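PDB 4KOQ: single-stranded DNA-binding protein WHY3, chloroplastic from Arabidopsis thaliana, which binds single-stranded DNA in chloroplasts and nucleus, guarding the plastid genome against illegitimate recombination and repressing transcription of the kinesin gene KP1. Local coordinates for residues A[30-35]-A[40-45]; A[75-80]-A[85-90]; A[109-112]-A[117-120]. All blocks are in the same frame, centred on the assembly; numbering follows the deposited sequence.

Overall arrangement
From the N terminus, the three contacts follow one another in series, each closing a short loop before the next begins; none nests or crosses. Contact 1 joins strands 20-33 and 39-56 next to the turn between them, in the first four-stranded antiparallel sheet of the Whirly domain. The chain then runs through strand 59-70 into helix 72-79, and contact 2 packs the end of that helix on strand 87-91, an outer strand of the second sheet within this chain. Contact 3 closes the hairpin of strands 103-111 and 117-126 in that same sheet. Contacts 2 and 3 touch: strands 87-91 and 103-111 are neighbours, and Glu85 O meets Arg118 NH1. The centres of contacts 1 and 3 are about 35 Å apart.

Contact 1: A[30-35]-A[40-45]; sequences EFVALE and KLTKEG
A classic beta bulge sets this hairpin apart: Thr42 and Lys43 both face Glu30, and Glu30 O accepts both their backbone N-H groups from the same face of its carbonyl plane. Thr42 N is nearer to Glu30 O, 2.8 Å against 3.3 Å from Lys43 N. Thr42, with chi1 at 54°, holds OG1 between backbone N and carbonyl carbon, adding a weak bond to Glu30 O. Its CG2 meets both methyls of Val32 and is tight against Val32 CG1 at 3.4 Å, the two beta-branched side chains crossing at about a right angle. Glu30 and Lys43 run side by side, CB beside CB, with Lys43 CD against the Glu30 carboxylate, while their charged ends stay 5.7 Å apart (Glu30 OE2 to Lys43 NZ). On the other face Phe31 lays CD1 and CE1 against Leu41, CE1 3.8 Å from Leu41 CB, and its ring meets Phe9 of the second subunit edge-to-face. Replacing the ring by an alanine is likely to leave Leu41 CB and Phe9 of that subunit without this aromatic neighbour. The hairpin of strands 20-33 and 39-56 lies at this interface, where Lys40 pairs in a parallel ladder with a strand of that chain, continuing the sheet.

Contact 2: A[75-80]-A[85-90]; sequences IGNLVS and ESCEFF
Asn77, Cys87 and Phe89 carry most of this helix-to-strand packing, in which residues 75-79 of the helix run nearly antiparallel to strand residues 87-90, the axes of these pieces 9.6 Å apart at closest approach. Asn77 reaches across from the helix with CG anti to its backbone N (chi1 -152°), which lays the amide between the two strand side chains. Its OD1 sits 3.7 Å from Cys87 CB, while ND2 comes to the edge of the Phe89 ring, 3.6 Å from CE1. CB meets that same edge, in the plane of the ring, and the amide plane is turned 61° from the ring plane. Asparagine suits this border because its stem packs on the ring while OD1 can still accept a hydrogen bond from a water 3.0 Å away. The same water lies 2.7 Å from Glu85 OE2 and bridges helix and loop; the other carboxylate oxygen, OE1, forms a salt bridge with Lys141 of the second subunit and a hydrogen bond with Gly82 N. Cys87, small and apolar enough for a buried site, turns SG to Leu78 CD2 at 3.6 Å. Leu78 brings CG loosely near the edge of Phe89. Ser80 OG bonds back to Gly76 O, 2.9 Å away. Around this layer, Leu78 reaches Val109 of strand 103-111 and Phe151 of helix 141-158, while Phe89 lies on Phe68 and Leu70 of strand 59-70.

Contact 3: A[109-112]-A[117-120]; sequences VEPL and GRFF
Leu112 spreads over the start of the opposite strand, and each of its side-chain carbons finds a partner there. CB lies 3.6 Å from Gly117 O, the same oxygen that accepts Leu112 N; CG rests on Gly117 C and O. At the tip the branches part: CD1 covers the Gly117 carbonyl carbon and Arg118 N, whereas CD2 meets Phe119 CB at 3.8 Å, the two side chains crossing at about a right angle. Glycine suits position 117 because at its backbone angles (phi 144°) a CB would be jammed against the preceding carbonyl O and would also crowd Leu112 CD1. Further along, Glu110 and Phe119 form a hydrogen-bonded pair, the shorter bond being 2.7 Å from Phe119 N to Glu110 O. Glu110 OE1 meets the Phe119 ring in plane at its edge, and a water bridges OE1 to Phe119 O; OE2 has a salt bridge with Lys108. On the face bearing Val109 and Phe120, Val109 CG2 makes a CH-pi contact, 3.9 Å from the Phe120 ring centroid. Arg118 bonds through NH2 to Gly82 O and NH1 to Glu85 O, in the loop between helix 72-79 and strand 87-91; Phe120 packs on Ile137 of strand 131-140 and Phe144 of helix 141-158.

Contact 1: A[30-35]-A[40-45]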
loop_
_atom_site.group_PDB
_atom_site.type_symbol
_atom_site.label_atom_id
_atom_site.label_comp_id
_atom_site.label_asym_id
_atom_site.label_seq_id
_atom_site.Cartn_x
_atom_site.Cartn_y
_atom_site.Cartn_z
ATOM N N GLU A 30 5.024 4.363 -21.316
ATOM C CA GLU A 30 4.939 4.045 -22.738
ATOM C C GLU A 30 5.646 2.732 -23.004
ATOM O O GLU A 30 6.669 2.430 -22.394
ATOM C CB GLU A 30 5.566 5.147 -23.584
ATOM C CG GLU A 30 4.782 6.433 -23.584
ATOM C CD GLU A 30 5.453 7.531 -24.403
ATOM O OE1 GLU A 30 6.467 7.243 -25.075
ATOM O OE2 GLU A 30 4.972 8.684 -24.373
ATOM N N PHE A 31 5.070 1.952 -23.915
ATOM C CA PHE A 31 5.581 0.643 -24.254
ATOM C C PHE A 31 5.805 0.578 -25.761
ATOM O O PHE A 31 5.234 1.366 -26.512
ATOM C CB PHE A 31 4.556 -0.414 -23.863
ATOM C CG PHE A 31 4.441 -0.622 -22.399
ATOM C CD1 PHE A 31 5.289 -1.491 -21.759
ATOM C CD2 PHE A 31 3.501 0.061 -21.656
ATOM C CE1 PHE A 31 5.198 -1.695 -20.420
ATOM C CE2 PHE A 31 3.406 -0.148 -20.301
ATOM C CZ PHE A 31 4.263 -1.019 -19.686
ATOM N N VAL A 32 6.640 -0.349 -26.202
ATOM C CA VAL A 32 6.696 -0.670 -27.623
ATOM C C VAL A 32 6.486 -2.161 -27.783
ATOM O O VAL A 32 6.801 -2.934 -26.886
ATOM C CB VAL A 32 8.020 -0.246 -28.263
ATOM C CG1 VAL A 32 8.216 1.253 -28.088
ATOM C CG2 VAL A 32 9.177 -1.020 -27.673
ATOM N N ALA A 33 5.927 -2.565 -28.919
ATOM C CA ALA A 33 5.700 -3.982 -29.180
ATOM C C ALA A 33 6.948 -4.581 -29.807
ATOM O O ALA A 33 7.472 -4.041 -30.776
ATOM C CB ALA A 33 4.501 -4.168 -30.095
ATOM N N LEU A 34 7.443 -5.679 -29.239
ATOM C CA LEU A 34 8.590 -6.382 -29.814
ATOM C C LEU A 34 8.125 -7.405 -30.858
ATOM O O LEU A 34 6.942 -7.754 -30.912
ATOM C CB LEU A 34 9.391 -7.080 -28.713
ATOM C CG LEU A 34 9.837 -6.153 -27.579
ATOM C CD1 LEU A 34 10.617 -6.922 -26.525
ATOM C CD2 LEU A 34 10.655 -4.992 -28.140
ATOM N N GLU A 35 9.054 -7.883 -31.682
ATOM C CA GLU A 35 8.709 -8.835 -32.740
ATOM C C GLU A 35 8.025 -10.066 -32.167
ATOM O O GLU A 35 7.038 -10.549 -32.719
ATOM C CB GLU A 35 9.951 -9.243 -33.538
ATOM C CG GLU A 35 10.480 -8.140 -34.445
ATOM C CD GLU A 35 9.387 -7.484 -35.285
ATOM O OE1 GLU A 35 8.529 -8.205 -35.853
ATOM O OE2 GLU A 35 9.384 -6.237 -35.372
ATOM N N LYS A 40 7.834 -3.837 -24.279
ATOM C CA LYS A 40 8.939 -3.345 -23.487
ATOM C C LYS A 40 8.633 -1.921 -23.075
ATOM O O LYS A 40 8.224 -1.109 -23.906
ATOM C CB LYS A 40 10.213 -3.349 -24.298
ATOM C CG LYS A 40 11.414 -2.811 -23.556
ATOM C CD LYS A 40 12.567 -2.561 -24.516
ATOM C CE LYS A 40 13.911 -2.572 -23.802
ATOM N NZ LYS A 40 14.291 -3.942 -23.340
ATOM N N LEU A 41 8.868 -1.620 -21.804
ATOM C CA LEU A 41 8.620 -0.283 -21.283
ATOM C C LEU A 41 9.701 0.601 -21.810
ATOM O O LEU A 41 10.862 0.331 -21.583
ATOM C CB LEU A 41 8.639 -0.281 -19.731
ATOM C CG LEU A 41 8.416 1.127 -19.140
ATOM C CD1 LEU A 41 7.601 1.040 -17.864
ATOM C CD2 LEU A 41 9.725 1.767 -18.852
ATOM N N THR A 42 9.331 1.664 -22.512
ATOM C CA THR A 42 10.309 2.556 -23.102
ATOM C C THR A 42 10.342 3.930 -22.423
ATOM O O THR A 42 11.304 4.674 -22.569
ATOM C CB THR A 42 10.008 2.771 -24.581
ATOM O OG1 THR A 42 8.653 3.207 -24.732
ATOM C CG2 THR A 42 10.213 1.462 -25.357
ATOM N N LYS A 43 9.284 4.271 -21.690
ATOM C CA LYS A 43 9.276 5.509 -20.909
ATOM C C LYS A 43 8.418 5.328 -19.646
ATOM O O LYS A 43 7.303 4.882 -19.734
ATOM C CB LYS A 43 8.713 6.649 -21.744
ATOM C CG LYS A 43 8.873 8.032 -21.112
ATOM C CD LYS A 43 8.180 9.093 -21.942
ATOM C CE LYS A 43 8.739 10.489 -21.685
ATOM N NZ LYS A 43 8.327 11.041 -20.372
ATOM N N GLU A 44 8.990 5.637 -18.491
ATOM C CA GLU A 44 8.244 5.620 -17.250
ATOM C C GLU A 44 7.082 6.568 -17.328
ATOM O O GLU A 44 7.096 7.574 -18.045
ATOM C CB GLU A 44 9.111 6.085 -16.097
ATOM C CG GLU A 44 10.251 5.250 -15.751
ATOM C CD GLU A 44 11.000 5.847 -14.578
ATOM O OE1 GLU A 44 11.163 7.116 -14.527
ATOM O OE2 GLU A 44 11.372 5.040 -13.692
ATOM N N GLY A 45 6.062 6.259 -16.548
ATOM C CA GLY A 45 5.001 7.191 -16.302
ATOM C C GLY A 45 5.466 8.351 -15.453
ATOM O O GLY A 45 6.589 8.360 -14.960
#

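Contact 2: A[75-80]-A[85-90]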
loop_
_atom_site.group_PDB
_atom_site.type_symbol
_atom_site.label_atom_id
_atom_site.label_comp_id
_atom_site.label_asym_id
_atom_site.label_seq_id
_atom_site.Cartn_x
_atom_site.Cartn_y
_atom_site.Cartn_z
ATOM N N ILE A 75 8.863 11.971 -7.312
ATOM C CA ILE A 75 7.844 11.447 -6.447
ATOM C C ILE A 75 8.495 10.774 -5.268
ATOM O O ILE A 75 8.074 10.943 -4.136
ATOM C CB ILE A 75 6.916 10.469 -7.191
ATOM C CG1 ILE A 75 6.174 11.214 -8.288
ATOM C CG2 ILE A 75 5.996 9.809 -6.168
ATOM C CD1 ILE A 75 5.681 10.359 -9.456
ATOM N N GLY A 76 9.558 9.994 -5.502
ATOM C CA GLY A 76 10.243 9.405 -4.381
ATOM C C GLY A 76 10.786 10.413 -3.374
ATOM O O GLY A 76 10.732 10.188 -2.156
ATOM N N ASN A 77 11.283 11.535 -3.869
ATOM C CA ASN A 77 11.720 12.572 -2.965
ATOM C C ASN A 77 10.594 13.073 -2.082
ATOM O O ASN A 77 10.773 13.250 -0.888
ATOM C CB ASN A 77 12.249 13.737 -3.756
ATOM C CG ASN A 77 13.276 14.512 -2.995
ATOM O OD1 ASN A 77 13.218 14.640 -1.760
ATOM N ND2 ASN A 77 14.269 14.966 -3.704
ATOM N N LEU A 78 9.446 13.315 -2.695
ATOM C CA LEU A 78 8.292 13.859 -1.974
ATOM C C LEU A 78 7.791 12.898 -0.938
ATOM O O LEU A 78 7.383 13.315 0.137
ATOM C CB LEU A 78 7.164 14.222 -2.942
ATOM C CG LEU A 78 7.503 15.413 -3.829
ATOM C CD1 LEU A 78 6.362 15.717 -4.750
ATOM C CD2 LEU A 78 7.770 16.592 -2.936
ATOM N N VAL A 79 7.759 11.601 -1.240
ATOM C CA VAL A 79 7.216 10.665 -0.265
ATOM C C VAL A 79 8.217 10.359 0.862
ATOM O O VAL A 79 7.864 9.700 1.825
ATOM C CB VAL A 79 6.736 9.275 -0.869
ATOM C CG1 VAL A 79 5.588 9.465 -1.830
ATOM C CG2 VAL A 79 7.871 8.532 -1.487
ATOM N N SER A 80 9.439 10.841 0.760
ATOM C CA SER A 80 10.420 10.596 1.818
ATOM C C SER A 80 10.869 11.858 2.525
ATOM O O SER A 80 11.839 11.820 3.258
ATOM C CB SER A 80 11.660 9.874 1.278
ATOM O OG SER A 80 12.272 10.554 0.233
ATOM N N GLU A 85 12.430 19.185 6.065
ATOM C CA GLU A 85 13.190 19.084 4.850
ATOM C C GLU A 85 12.444 19.725 3.672
ATOM O O GLU A 85 11.216 19.638 3.591
ATOM C CB GLU A 85 13.458 17.601 4.550
ATOM C CG GLU A 85 14.446 17.374 3.421
ATOM C CD GLU A 85 14.770 15.888 3.193
ATOM O OE1 GLU A 85 14.135 15.001 3.810
ATOM O OE2 GLU A 85 15.668 15.622 2.379
ATOM N N SER A 86 13.200 20.335 2.771
ATOM C CA SER A 86 12.666 20.856 1.525
ATOM C C SER A 86 13.272 20.111 0.375
ATOM O O SER A 86 14.313 19.464 0.529
ATOM C CB SER A 86 12.931 22.367 1.417
ATOM O OG SER A 86 14.266 22.640 0.981
ATOM N N CYS A 87 12.599 20.126 -0.767
ATOM C CA CYS A 87 13.202 19.639 -1.980
ATOM C C CYS A 87 12.940 20.629 -3.119
ATOM O O CYS A 87 11.989 21.409 -3.080
ATOM C CB CYS A 87 12.691 18.227 -2.328
ATOM S SG CYS A 87 10.962 18.125 -2.608
ATOM N N GLU A 88 13.825 20.608 -4.100
ATOM C CA GLU A 88 13.778 21.563 -5.214
ATOM C C GLU A 88 14.216 20.830 -6.460
ATOM O O GLU A 88 15.281 20.191 -6.490
ATOM C CB GLU A 88 14.726 22.744 -4.928
ATOM C CG GLU A 88 14.577 23.913 -5.833
ATOM C CD GLU A 88 15.315 25.170 -5.304
ATOM O OE1 GLU A 88 16.252 25.026 -4.506
ATOM O OE2 GLU A 88 14.946 26.294 -5.690
ATOM N N PHE A 89 13.395 20.917 -7.486
ATOM C CA PHE A 89 13.654 20.250 -8.754
ATOM C C PHE A 89 13.797 21.259 -9.880
ATOM O O PHE A 89 12.977 22.156 -10.009
ATOM C CB PHE A 89 12.486 19.335 -9.099
ATOM C CG PHE A 89 12.058 18.448 -7.989
ATOM C CD1 PHE A 89 12.977 17.685 -7.285
ATOM C CD2 PHE A 89 10.733 18.349 -7.653
ATOM C CE1 PHE A 89 12.541 16.828 -6.229
ATOM C CE2 PHE A 89 10.303 17.500 -6.632
ATOM C CZ PHE A 89 11.210 16.740 -5.930
ATOM N N PHE A 90 14.807 21.072 -10.730
ATOM C CA PHE A 90 15.065 21.967 -11.835
ATOM C C PHE A 90 14.925 21.242 -13.170
ATOM O O PHE A 90 15.582 20.227 -13.393
ATOM C CB PHE A 90 16.506 22.488 -11.758
ATOM C CG PHE A 90 16.838 23.154 -10.457
ATOM C CD1 PHE A 90 17.126 22.399 -9.329
ATOM C CD2 PHE A 90 16.857 24.524 -10.351
ATOM C CE1 PHE A 90 17.426 23.011 -8.119
ATOM C CE2 PHE A 90 17.175 25.145 -9.139
ATOM C CZ PHE A 90 17.445 24.389 -8.033
HETATM O O HOH W 1 14.930 16.459 -0.094
#

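Contact 3: A[109-112]-A[117-120]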
loop_
_atom_site.group_PDB
_atom_site.type_symbol
_atom_site.label_atom_id
_atom_site.label_comp_id
_atom_site.label_asym_id
_atom_site.label_seq_id
_atom_site.Cartn_x
_atom_site.Cartn_y
_atom_site.Cartn_z
ATOM N N VAL A 109 9.366 22.479 -2.817
ATOM C CA VAL A 109 8.454 22.062 -1.785
ATOM C C VAL A 109 9.071 22.231 -0.406
ATOM O O VAL A 109 10.122 21.643 -0.104
ATOM C CB VAL A 109 7.972 20.584 -1.966
ATOM C CG1 VAL A 109 7.030 20.239 -0.854
ATOM C CG2 VAL A 109 7.267 20.410 -3.288
ATOM N N GLU A 110 8.405 23.025 0.425
ATOM C CA GLU A 110 8.941 23.464 1.697
ATOM C C GLU A 110 7.973 23.193 2.820
ATOM O O GLU A 110 6.768 23.196 2.626
ATOM C CB GLU A 110 9.164 24.977 1.669
ATOM C CG GLU A 110 10.318 25.452 0.863
ATOM C CD GLU A 110 10.326 26.974 0.755
ATOM O OE1 GLU A 110 9.235 27.558 0.576
ATOM O OE2 GLU A 110 11.413 27.582 0.847
ATOM N N PRO A 111 8.501 22.991 4.029
ATOM C CA PRO A 111 7.652 22.815 5.197
ATOM C C PRO A 111 7.043 24.154 5.558
ATOM O O PRO A 111 7.690 25.170 5.316
ATOM C CB PRO A 111 8.642 22.343 6.282
ATOM C CG PRO A 111 9.962 22.846 5.840
ATOM C CD PRO A 111 9.942 22.893 4.354
ATOM N N LEU A 112 5.804 24.170 6.040
ATOM C CA LEU A 112 5.241 25.410 6.572
ATOM C C LEU A 112 5.774 25.577 7.994
ATOM O O LEU A 112 5.867 24.599 8.740
ATOM C CB LEU A 112 3.712 25.404 6.537
ATOM C CG LEU A 112 3.112 25.474 5.134
ATOM C CD1 LEU A 112 1.622 25.190 5.191
ATOM C CD2 LEU A 112 3.372 26.804 4.481
ATOM N N GLY A 117 1.876 21.822 7.397
ATOM C CA GLY A 117 1.762 21.373 6.011
ATOM C C GLY A 117 2.924 21.781 5.152
ATOM O O GLY A 117 4.047 21.901 5.655
ATOM N N ARG A 118 2.667 21.951 3.855
ATOM C CA ARG A 118 3.734 22.177 2.870
ATOM C C ARG A 118 3.407 23.349 1.946
ATOM O O ARG A 118 2.250 23.637 1.653
ATOM C CB ARG A 118 3.978 20.923 2.024
ATOM C CG ARG A 118 4.389 19.680 2.815
ATOM C CD ARG A 118 5.858 19.644 3.051
ATOM N NE ARG A 118 6.246 18.534 3.893
ATOM C CZ ARG A 118 7.481 18.312 4.311
ATOM N NH1 ARG A 118 8.454 19.143 3.994
ATOM N NH2 ARG A 118 7.724 17.277 5.090
ATOM N N PHE A 119 4.453 23.994 1.451
ATOM C CA PHE A 119 4.307 25.113 0.537
ATOM C C PHE A 119 4.877 24.659 -0.782
ATOM O O PHE A 119 6.048 24.352 -0.839
ATOM C CB PHE A 119 5.088 26.301 1.128
ATOM C CG PHE A 119 4.623 27.662 0.674
ATOM C CD1 PHE A 119 3.266 27.954 0.492
ATOM C CD2 PHE A 119 5.543 28.680 0.490
ATOM C CE1 PHE A 119 2.841 29.233 0.096
ATOM C CE2 PHE A 119 5.124 29.957 0.107
ATOM C CZ PHE A 119 3.762 30.231 -0.084
ATOM N N PHE A 120 4.068 24.606 -1.841
ATOM C CA PHE A 120 4.562 24.281 -3.155
ATOM C C PHE A 120 4.763 25.555 -3.966
ATOM O O PHE A 120 3.901 26.427 -4.003
ATOM C CB PHE A 120 3.552 23.450 -3.952
ATOM C CG PHE A 120 3.493 21.983 -3.556
ATOM C CD1 PHE A 120 3.468 21.599 -2.243
ATOM C CD2 PHE A 120 3.422 21.018 -4.541
ATOM C CE1 PHE A 120 3.379 20.232 -1.904
ATOM C CE2 PHE A 120 3.316 19.674 -4.200
ATOM C CZ PHE A 120 3.281 19.302 -2.901
HETATM O O HOH W 2 8.036 26.500 -1.855
#